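Local coordinates for Na-K-Cl cotransporter (Methanosarcina acetivorans, PDB 3G40), which probably carries chloride together with cations across the membrane as a full-length transporter, of which this chain is the cytoplasmic C-terminal domain, at residues Leu64-Ser72 with Gly79-Ile87; Ala21-Glu32 with Phe108-Arg116. All coordinates share one frame; numbering follows the deposited sequence.

Contact 1. Residues Leu64-Ser72 with Gly79-Ile87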
loop_
_atom_site.group_PDB
_atom_site.type_symbol
_atom_site.label_atom_id
_atom_site.label_comp_id
_atom_site.label_asym_id
_atom_site.label_seq_id
_atom_site.Cartn_x
_atom_site.Cartn_y
_atom_site.Cartn_z
ATOM N N LEU A 64 -10.792 9.504 -17.305
ATOM C CA LEU A 64 -11.458 9.659 -16.026
ATOM C C LEU A 64 -12.944 9.325 -16.132
ATOM O O LEU A 64 -13.544 8.847 -15.173
ATOM C CB LEU A 64 -11.261 11.083 -15.505
ATOM C CG LEU A 64 -9.808 11.437 -15.179
ATOM C CD1 LEU A 64 -9.694 12.873 -14.698
ATOM C CD2 LEU A 64 -9.273 10.483 -14.144
ATOM N N LEU A 65 -13.534 9.550 -17.308
ATOM C CA LEU A 65 -14.968 9.335 -17.479
ATOM C C LEU A 65 -15.337 7.875 -17.266
ATOM O O LEU A 65 -16.428 7.569 -16.782
ATOM C CB LEU A 65 -15.442 9.820 -18.865
ATOM C CG LEU A 65 -16.928 10.173 -19.008
ATOM C CD1 LEU A 65 -17.301 11.385 -18.149
ATOM C CD2 LEU A 65 -17.287 10.434 -20.470
ATOM N N SER A 66 -14.423 6.977 -17.621
ATOM C CA SER A 66 -14.642 5.545 -17.436
ATOM C C SER A 66 -14.308 5.054 -16.023
ATOM O O SER A 66 -14.986 4.178 -15.479
ATOM C CB SER A 66 -13.818 4.760 -18.452
ATOM O OG SER A 66 -14.184 5.108 -19.775
ATOM N N GLN A 67 -13.267 5.624 -15.426
ATOM C CA GLN A 67 -12.740 5.102 -14.164
ATOM C C GLN A 67 -13.362 5.708 -12.903
ATOM O O GLN A 67 -13.585 5.000 -11.921
ATOM C CB GLN A 67 -11.216 5.254 -14.120
ATOM C CG GLN A 67 -10.498 4.521 -15.241
ATOM C CD GLN A 67 -9.118 4.040 -14.834
ATOM O OE1 GLN A 67 -8.931 3.493 -13.744
ATOM N NE2 GLN A 67 -8.142 4.232 -15.715
ATOM N N LEU A 68 -13.620 7.015 -12.912
ATOM C CA LEU A 68 -14.141 7.674 -11.713
ATOM C C LEU A 68 -15.490 7.135 -11.235
ATOM O O LEU A 68 -15.684 6.937 -10.036
ATOM C CB LEU A 68 -14.186 9.202 -11.867
ATOM C CG LEU A 68 -12.849 9.941 -11.823
ATOM C CD1 LEU A 68 -13.100 11.413 -11.589
ATOM C CD2 LEU A 68 -11.920 9.378 -10.738
ATOM N N PRO A 69 -16.435 6.902 -12.159
ATOM C CA PRO A 69 -17.718 6.370 -11.698
ATOM C C PRO A 69 -17.559 5.007 -11.049
ATOM O O PRO A 69 -18.264 4.703 -10.090
ATOM C CB PRO A 69 -18.523 6.230 -12.995
ATOM C CG PRO A 69 -17.923 7.226 -13.899
ATOM C CD PRO A 69 -16.464 7.230 -13.596
ATOM N N SER A 70 -16.653 4.187 -11.560
ATOM C CA SER A 70 -16.460 2.864 -10.973
ATOM C C SER A 70 -15.844 2.971 -9.576
ATOM O O SER A 70 -16.209 2.234 -8.652
ATOM C CB SER A 70 -15.572 2.000 -11.857
ATOM O OG SER A 70 -15.445 0.705 -11.301
ATOM N N ILE A 71 -14.897 3.883 -9.429
ATOM C CA ILE A 71 -14.229 4.027 -8.143
ATOM C C ILE A 71 -15.203 4.619 -7.134
ATOM O O ILE A 71 -15.246 4.201 -5.986
ATOM C CB ILE A 71 -12.940 4.838 -8.267
ATOM C CG1 ILE A 71 -12.015 4.147 -9.273
ATOM C CG2 ILE A 71 -12.236 4.942 -6.896
ATOM C CD1 ILE A 71 -10.844 4.983 -9.711
ATOM N N SER A 72 -16.031 5.560 -7.581
ATOM C CA SER A 72 -17.020 6.165 -6.697
ATOM C C SER A 72 -18.013 5.108 -6.185
ATOM O O SER A 72 -18.347 5.070 -5.004
ATOM C CB SER A 72 -17.753 7.310 -7.437
ATOM O OG SER A 72 -18.502 8.090 -6.531
ATOM N N GLY A 79 -18.863 1.206 2.202
ATOM C CA GLY A 79 -19.529 1.864 3.313
ATOM C C GLY A 79 -19.277 3.355 3.472
ATOM O O GLY A 79 -19.482 3.918 4.553
ATOM N N VAL A 80 -18.842 3.998 2.395
ATOM C CA VAL A 80 -18.560 5.435 2.420
ATOM C C VAL A 80 -19.403 6.109 1.321
ATOM O O VAL A 80 -19.530 5.585 0.224
ATOM C CB VAL A 80 -17.070 5.686 2.220
ATOM C CG1 VAL A 80 -16.767 7.158 2.036
ATOM C CG2 VAL A 80 -16.275 5.118 3.470
ATOM N N PHE A 81 -20.014 7.245 1.629
ATOM C CA PHE A 81 -20.807 7.940 0.604
ATOM C C PHE A 81 -19.860 8.535 -0.432
ATOM O O PHE A 81 -18.724 8.896 -0.108
ATOM C CB PHE A 81 -21.647 9.029 1.251
ATOM C CG PHE A 81 -22.687 8.506 2.190
ATOM C CD1 PHE A 81 -22.632 8.808 3.550
ATOM C CD2 PHE A 81 -23.720 7.703 1.721
ATOM C CE1 PHE A 81 -23.592 8.331 4.419
ATOM C CE2 PHE A 81 -24.688 7.216 2.583
ATOM C CZ PHE A 81 -24.631 7.532 3.936
ATOM N N SER A 82 -20.313 8.644 -1.682
ATOM C CA SER A 82 -19.414 9.125 -2.703
ATOM C C SER A 82 -20.135 9.735 -3.901
ATOM O O SER A 82 -21.264 9.357 -4.235
ATOM C CB SER A 82 -18.514 7.987 -3.192
ATOM O OG SER A 82 -17.462 8.506 -3.980
ATOM N N SER A 83 -19.454 10.664 -4.548
ATOM C CA SER A 83 -19.949 11.240 -5.794
ATOM C C SER A 83 -18.722 11.582 -6.636
ATOM O O SER A 83 -17.592 11.511 -6.157
ATOM C CB SER A 83 -20.774 12.494 -5.495
ATOM O OG SER A 83 -20.001 13.439 -4.775
ATOM N N TRP A 84 -18.931 11.925 -7.899
ATOM C CA TRP A 84 -17.808 12.241 -8.750
ATOM C C TRP A 84 -18.261 13.286 -9.759
ATOM O O TRP A 84 -19.446 13.395 -10.080
ATOM C CB TRP A 84 -17.302 10.978 -9.473
ATOM C CG TRP A 84 -18.332 10.359 -10.365
ATOM C CD1 TRP A 84 -19.286 9.449 -10.012
ATOM C CD2 TRP A 84 -18.518 10.614 -11.769
ATOM N NE1 TRP A 84 -20.062 9.135 -11.109
ATOM C CE2 TRP A 84 -19.610 9.832 -12.197
ATOM C CE3 TRP A 84 -17.870 11.434 -12.697
ATOM C CZ2 TRP A 84 -20.073 9.838 -13.528
ATOM C CZ3 TRP A 84 -18.340 11.446 -14.025
ATOM C CH2 TRP A 84 -19.418 10.644 -14.419
ATOM N N THR A 85 -17.318 14.081 -10.230
ATOM C CA THR A 85 -17.606 14.980 -11.346
ATOM C C THR A 85 -16.311 15.067 -12.134
ATOM O O THR A 85 -15.249 14.679 -11.635
ATOM C CB THR A 85 -18.044 16.373 -10.857
ATOM O OG1 THR A 85 -18.417 17.183 -11.976
ATOM C CG2 THR A 85 -16.914 17.064 -10.128
ATOM N N ILE A 86 -16.388 15.554 -13.364
ATOM C CA ILE A 86 -15.188 15.747 -14.162
ATOM C C ILE A 86 -15.026 17.200 -14.604
ATOM O O ILE A 86 -15.932 17.794 -15.202
ATOM C CB ILE A 86 -15.135 14.794 -15.364
ATOM C CG1 ILE A 86 -15.186 13.350 -14.874
ATOM C CG2 ILE A 86 -13.878 15.042 -16.181
ATOM C CD1 ILE A 86 -14.618 12.358 -15.839
ATOM N N ILE A 87 -13.853 17.741 -14.285
ATOM C CA ILE A 87 -13.467 19.135 -14.501
ATOM C C ILE A 87 -14.512 20.153 -14.068
ATOM O O ILE A 87 -14.376 20.753 -13.001
ATOM C CB ILE A 87 -12.966 19.395 -15.936
ATOM C CG1 ILE A 87 -14.016 19.007 -16.975
ATOM C CG2 ILE A 87 -11.698 18.612 -16.186
ATOM C CD1 ILE A 87 -13.516 19.114 -18.408
#
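Pro69 lies over one face of the Trp84 indole, its CG 3.6 Å from the centroid of the six-membered ring, a CH-pi contact in which the C-H of Pro69 CG meets the pi cloud. The ring is brought there by a chi1 of 61°, which sets Trp84 CG between the backbone N and the carbonyl carbon. Proline suits this side of helix 64-77 as a rigid, compact apolar ring; lacking an N-H, it also interrupts the helix hydrogen bonding, and the helix kinks here. At one end of the indole, Ser72 CB approaches Trp84 CD1 obliquely at 3.7 Å. Replacing Trp84 by an alanine would remove the indole and is likely to leave Pro69 CG without its aromatic partner and a gap between helix and strand.

Further along, Ile86 crosses Leu65 at about a right angle. Its CD1 is 3.7 Å from Leu65 CD1 and only 3.3 Å from Leu65 N, so this methyl presses on the first helical turn, whose N-H groups Asp60 receives. Ser72 OG and Ser82 OG lie 2.8 Å apart and probably share a hydrogen bond; Ser82 OG is also bonded to Val50 O on the neighbouring strand.

Helix and strand run antiparallel, 169° between their axes, and complete a beta-alpha-beta unit begun by strand 49-54. The chemistry is mostly apolar and aromatic, with small serines permitting close approach and probably linking helix, edge strand and next strand.

Contact 2. Residues Ala21-Glu32 with Phe108-Arg116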
loop_
_atom_site.group_PDB
_atom_site.type_symbol
_atom_site.label_atom_id
_atom_site.label_comp_id
_atom_site.label_asym_id
_atom_site.label_seq_id
_atom_site.Cartn_x
_atom_site.Cartn_y
_atom_site.Cartn_z
ATOM N N ALA A 21 -15.803 12.636 8.216
ATOM C CA ALA A 21 -14.951 13.362 7.299
ATOM C C ALA A 21 -15.626 13.343 5.932
ATOM O O ALA A 21 -15.967 12.269 5.433
ATOM C CB ALA A 21 -13.594 12.684 7.216
ATOM N N ASN A 22 -15.804 14.519 5.345
ATOM C CA ASN A 22 -16.273 14.636 3.966
ATOM C C ASN A 22 -15.142 15.223 3.126
ATOM O O ASN A 22 -14.824 16.395 3.260
ATOM C CB ASN A 22 -17.511 15.529 3.904
ATOM C CG ASN A 22 -18.660 14.980 4.723
ATOM O OD1 ASN A 22 -19.079 13.837 4.536
ATOM N ND2 ASN A 22 -19.179 15.794 5.643
ATOM N N LEU A 23 -14.509 14.392 2.299
ATOM C CA LEU A 23 -13.315 14.806 1.573
ATOM C C LEU A 23 -13.646 15.277 0.164
ATOM O O LEU A 23 -14.500 14.700 -0.503
ATOM C CB LEU A 23 -12.325 13.644 1.450
ATOM C CG LEU A 23 -11.948 12.953 2.760
ATOM C CD1 LEU A 23 -10.912 11.852 2.497
ATOM C CD2 LEU A 23 -11.430 13.990 3.733
ATOM N N LEU A 24 -12.955 16.318 -0.278
ATOM C CA LEU A 24 -12.908 16.659 -1.693
ATOM C C LEU A 24 -11.547 16.193 -2.195
ATOM O O LEU A 24 -10.506 16.627 -1.692
ATOM C CB LEU A 24 -13.052 18.165 -1.883
ATOM C CG LEU A 24 -12.989 18.650 -3.332
ATOM C CD1 LEU A 24 -14.132 18.041 -4.147
ATOM C CD2 LEU A 24 -13.065 20.155 -3.356
ATOM N N VAL A 25 -11.561 15.280 -3.156
ATOM C CA VAL A 25 -10.336 14.658 -3.636
ATOM C C VAL A 25 -10.123 14.933 -5.130
ATOM O O VAL A 25 -10.757 14.307 -5.978
ATOM C CB VAL A 25 -10.378 13.123 -3.404
ATOM C CG1 VAL A 25 -9.066 12.472 -3.837
ATOM C CG2 VAL A 25 -10.704 12.800 -1.937
ATOM N N PRO A 26 -9.209 15.856 -5.458
ATOM C CA PRO A 26 -8.891 16.049 -6.876
ATOM C C PRO A 26 -8.178 14.823 -7.424
ATOM O O PRO A 26 -7.327 14.244 -6.738
ATOM C CB PRO A 26 -7.942 17.252 -6.880
ATOM C CG PRO A 26 -7.936 17.790 -5.466
ATOM C CD PRO A 26 -8.378 16.686 -4.571
ATOM N N VAL A 27 -8.530 14.427 -8.643
ATOM C CA VAL A 27 -7.936 13.271 -9.281
ATOM C C VAL A 27 -7.489 13.624 -10.697
ATOM O O VAL A 27 -8.307 14.002 -11.537
ATOM C CB VAL A 27 -8.942 12.125 -9.370
ATOM C CG1 VAL A 27 -8.334 10.948 -10.114
ATOM C CG2 VAL A 27 -9.403 11.717 -7.982
ATOM N N GLU A 28 -6.192 13.515 -10.959
ATOM C CA GLU A 28 -5.681 13.673 -12.315
ATOM C C GLU A 28 -5.354 12.300 -12.883
ATOM O O GLU A 28 -5.549 12.034 -14.064
ATOM C CB GLU A 28 -4.433 14.555 -12.314
ATOM C CG GLU A 28 -4.658 15.916 -11.697
ATOM C CD GLU A 28 -3.572 16.910 -12.061
ATOM O OE1 GLU A 28 -3.580 18.027 -11.503
ATOM O OE2 GLU A 28 -2.713 16.580 -12.907
ATOM N N ASP A 29 -4.895 11.410 -12.015
ATOM C CA ASP A 29 -4.434 10.091 -12.432
ATOM C C ASP A 29 -5.153 9.044 -11.591
ATOM O O ASP A 29 -4.935 8.977 -10.381
ATOM C CB ASP A 29 -2.912 9.991 -12.219
ATOM C CG ASP A 29 -2.359 8.589 -12.491
ATOM O OD1 ASP A 29 -3.109 7.736 -13.000
ATOM O OD2 ASP A 29 -1.167 8.343 -12.193
ATOM N N PRO A 30 -6.002 8.221 -12.230
ATOM C CA PRO A 30 -6.839 7.255 -11.512
ATOM C C PRO A 30 -6.014 6.170 -10.820
ATOM O O PRO A 30 -6.508 5.552 -9.877
ATOM C CB PRO A 30 -7.688 6.625 -12.624
ATOM C CG PRO A 30 -7.574 7.550 -13.769
ATOM C CD PRO A 30 -6.235 8.172 -13.683
ATOM N N ARG A 31 -4.796 5.927 -11.299
ATOM C CA ARG A 31 -3.915 4.939 -10.678
ATOM C C ARG A 31 -3.461 5.391 -9.290
ATOM O O ARG A 31 -3.364 4.578 -8.369
ATOM C CB ARG A 31 -2.699 4.669 -11.562
ATOM C CG ARG A 31 -3.045 4.086 -12.933
ATOM C CD ARG A 31 -1.884 4.316 -13.881
ATOM N NE ARG A 31 -2.211 3.959 -15.254
ATOM C CZ ARG A 31 -1.563 4.432 -16.313
ATOM N NH1 ARG A 31 -0.563 5.289 -16.148
ATOM N NH2 ARG A 31 -1.919 4.056 -17.534
ATOM N N GLU A 32 -3.171 6.683 -9.148
ATOM C CA GLU A 32 -2.859 7.254 -7.837
ATOM C C GLU A 32 -4.059 7.123 -6.920
ATOM O O GLU A 32 -3.928 6.774 -5.748
ATOM C CB GLU A 32 -2.475 8.731 -7.950
ATOM C CG GLU A 32 -1.042 8.982 -8.376
ATOM C CD GLU A 32 -0.028 8.777 -7.251
ATOM O OE1 GLU A 32 -0.425 8.548 -6.083
ATOM O OE2 GLU A 32 1.183 8.857 -7.545
ATOM N N PHE A 108 -23.382 17.121 1.832
ATOM C CA PHE A 108 -22.332 16.501 2.624
ATOM C C PHE A 108 -21.494 17.526 3.368
ATOM O O PHE A 108 -20.642 18.206 2.802
ATOM C CB PHE A 108 -21.571 15.426 1.847
ATOM C CG PHE A 108 -22.386 14.181 1.660
ATOM C CD1 PHE A 108 -23.100 13.968 0.492
ATOM C CD2 PHE A 108 -22.511 13.264 2.700
ATOM C CE1 PHE A 108 -23.889 12.844 0.339
ATOM C CE2 PHE A 108 -23.301 12.137 2.557
ATOM C CZ PHE A 108 -23.988 11.922 1.378
ATOM N N ARG A 109 -21.823 17.608 4.658
ATOM C CA ARG A 109 -21.446 18.649 5.620
ATOM C C ARG A 109 -20.023 19.215 5.496
ATOM O O ARG A 109 -19.423 19.123 4.427
ATOM C CB ARG A 109 -21.745 18.113 7.025
ATOM C CG ARG A 109 -23.239 18.037 7.316
ATOM C CD ARG A 109 -23.661 16.671 7.842
ATOM N NE ARG A 109 -23.252 15.584 6.955
ATOM C CZ ARG A 109 -23.829 14.386 6.922
ATOM N NH1 ARG A 109 -24.860 14.118 7.713
ATOM N NH2 ARG A 109 -23.383 13.459 6.089
ATOM N N PRO A 110 -19.490 19.839 6.572
ATOM C CA PRO A 110 -18.131 20.365 6.440
ATOM C C PRO A 110 -17.265 19.506 5.524
ATOM O O PRO A 110 -17.293 18.275 5.607
ATOM C CB PRO A 110 -17.611 20.315 7.877
ATOM C CG PRO A 110 -18.825 20.604 8.699
ATOM C CD PRO A 110 -20.038 20.128 7.911
ATOM N N SER A 111 -16.528 20.161 4.635
ATOM C CA SER A 111 -15.683 19.465 3.682
ATOM C C SER A 111 -14.222 19.622 4.075
ATOM O O SER A 111 -13.865 20.584 4.738
ATOM C CB SER A 111 -15.913 20.006 2.274
ATOM O OG SER A 111 -17.144 19.526 1.753
ATOM N N ILE A 112 -13.400 18.662 3.656
ATOM C CA ILE A 112 -11.947 18.691 3.829
ATOM C C ILE A 112 -11.286 18.417 2.479
ATOM O O ILE A 112 -11.625 17.447 1.808
ATOM C CB ILE A 112 -11.504 17.581 4.783
ATOM C CG1 ILE A 112 -12.152 17.774 6.160
ATOM C CG2 ILE A 112 -9.966 17.509 4.884
ATOM C CD1 ILE A 112 -12.061 16.547 7.048
ATOM N N LEU A 113 -10.340 19.261 2.086
ATOM C CA LEU A 113 -9.601 19.056 0.843
ATOM C C LEU A 113 -8.437 18.081 1.047
ATOM O O LEU A 113 -7.564 18.325 1.878
ATOM C CB LEU A 113 -9.051 20.395 0.342
ATOM C CG LEU A 113 -8.239 20.328 -0.952
ATOM C CD1 LEU A 113 -9.103 19.798 -2.106
ATOM C CD2 LEU A 113 -7.689 21.694 -1.287
ATOM N N PHE A 114 -8.422 16.994 0.277
ATOM C CA PHE A 114 -7.364 15.991 0.368
ATOM C C PHE A 114 -6.365 16.120 -0.781
ATOM O O PHE A 114 -6.710 15.896 -1.944
ATOM C CB PHE A 114 -7.965 14.586 0.391
ATOM C CG PHE A 114 -6.961 13.499 0.671
ATOM C CD1 PHE A 114 -6.815 12.998 1.954
ATOM C CD2 PHE A 114 -6.165 12.983 -0.344
ATOM C CE1 PHE A 114 -5.890 11.987 2.232
ATOM C CE2 PHE A 114 -5.229 11.971 -0.070
ATOM C CZ PHE A 114 -5.099 11.477 1.226
ATOM N N LEU A 115 -5.122 16.463 -0.442
ATOM C CA LEU A 115 -4.079 16.671 -1.438
ATOM C C LEU A 115 -2.917 15.732 -1.213
ATOM O O LEU A 115 -2.548 15.433 -0.076
ATOM C CB LEU A 115 -3.549 18.100 -1.373
ATOM C CG LEU A 115 -4.546 19.243 -1.549
ATOM C CD1 LEU A 115 -3.867 20.561 -1.265
ATOM C CD2 LEU A 115 -5.120 19.227 -2.958
ATOM N N ARG A 116 -2.326 15.295 -2.310
ATOM C CA ARG A 116 -1.117 14.502 -2.268
ATOM C C ARG A 116 0.074 15.448 -2.414
ATOM O O ARG A 116 0.047 16.388 -3.214
ATOM C CB ARG A 116 -1.149 13.462 -3.394
ATOM C CG ARG A 116 0.067 12.566 -3.496
ATOM C CD ARG A 116 0.001 11.705 -4.755
ATOM N NE ARG A 116 1.338 11.354 -5.222
ATOM C CZ ARG A 116 1.974 11.990 -6.199
ATOM N NH1 ARG A 116 1.384 12.999 -6.823
ATOM N NH2 ARG A 116 3.196 11.613 -6.557
HETATM O O HOH W 1 -15.793 16.732 7.183
HETATM O O HOH W 2 -5.813 14.763 -4.206
#
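Pro110 O is gripped twice from the side of Asn22: Asn22 ND2 donates to Pro110 O at 3.1 Å, and a water that accepts from Asn22 N also donates to this oxygen. The hydrogen bond from the Asn22 amide is fairly straight, 155° at the hydrogen, and Pro110 O lies in the Asn22 amide plane although the donor is tilted from the carbonyl plane. Asparagine suits this strand start because it can donate on one side and accept on the other, where Asn22 OD1 is hydrogen-bonded to Ser49 OG; the two bonds together would fix the amide's rotation.

Beyond this point strands 22-27 and 112-116 pair in parallel. Ile112 N donates to Asn22 O and Leu24 N to Ile112 O, both at 2.7 Å, and Phe114 N then meets Leu24 O almost straight, at 178°. Proline ends the series: Pro26 has no N-H for Phe114 O, and Pro26 CD abuts that oxygen at 3.2 Å, while a second water donates to both Pro26 O and Phe114 O.

On one face Leu23 CD2 packs obliquely on Ile112 CB; Leu40 of helix 30-44 touches Leu23 and Phe114, and Val25 CG2 lies beside Phe114 CB. On the other, Leu24 CD2 nears Leu113 CD1, where Met100 of helix 94-103 touches both.

Glu32, bent at chi2 (-77°), crosses the extended Arg116 so that Glu32 OE2 sits over a guanidinium face, 3.4 Å from Arg116 NE. This salt bridge rests on charge alone, with no N-H aimed at the oxygen. Leucine, isoleucine and phenylalanine thus pack on one face and leucines on the other of two adjacent parallel strands in the alpha/beta sheet, between helices 30-44 and 94-103, while water, amide and charge finish the polar ends where backbone pairing stops.

Both contacts belong to one sheet, with strand 49-54 lying between strands 81-86 and 22-27, and strand 112-116 beyond. Contact 1 falls at the edge, about 21 Å between its centre and that of the chain, against about 11 Å for contact 2; the two contact centres are about 11 Å apart. Among their direct contacts, Leu64 CD2 packs on Pro30 CG at 3.4 Å, joining the starts of helices 64-77 and 30-44, and Phe81 CD1 reaches Phe108 CE2 at 3.5 Å, the rings about 40° apart. Along the chain, contact 1 is nested within the loop that contact 2 closes. Contact 2 also borders the second subunit, whose Gln149 packs on Asp29 and Glu32.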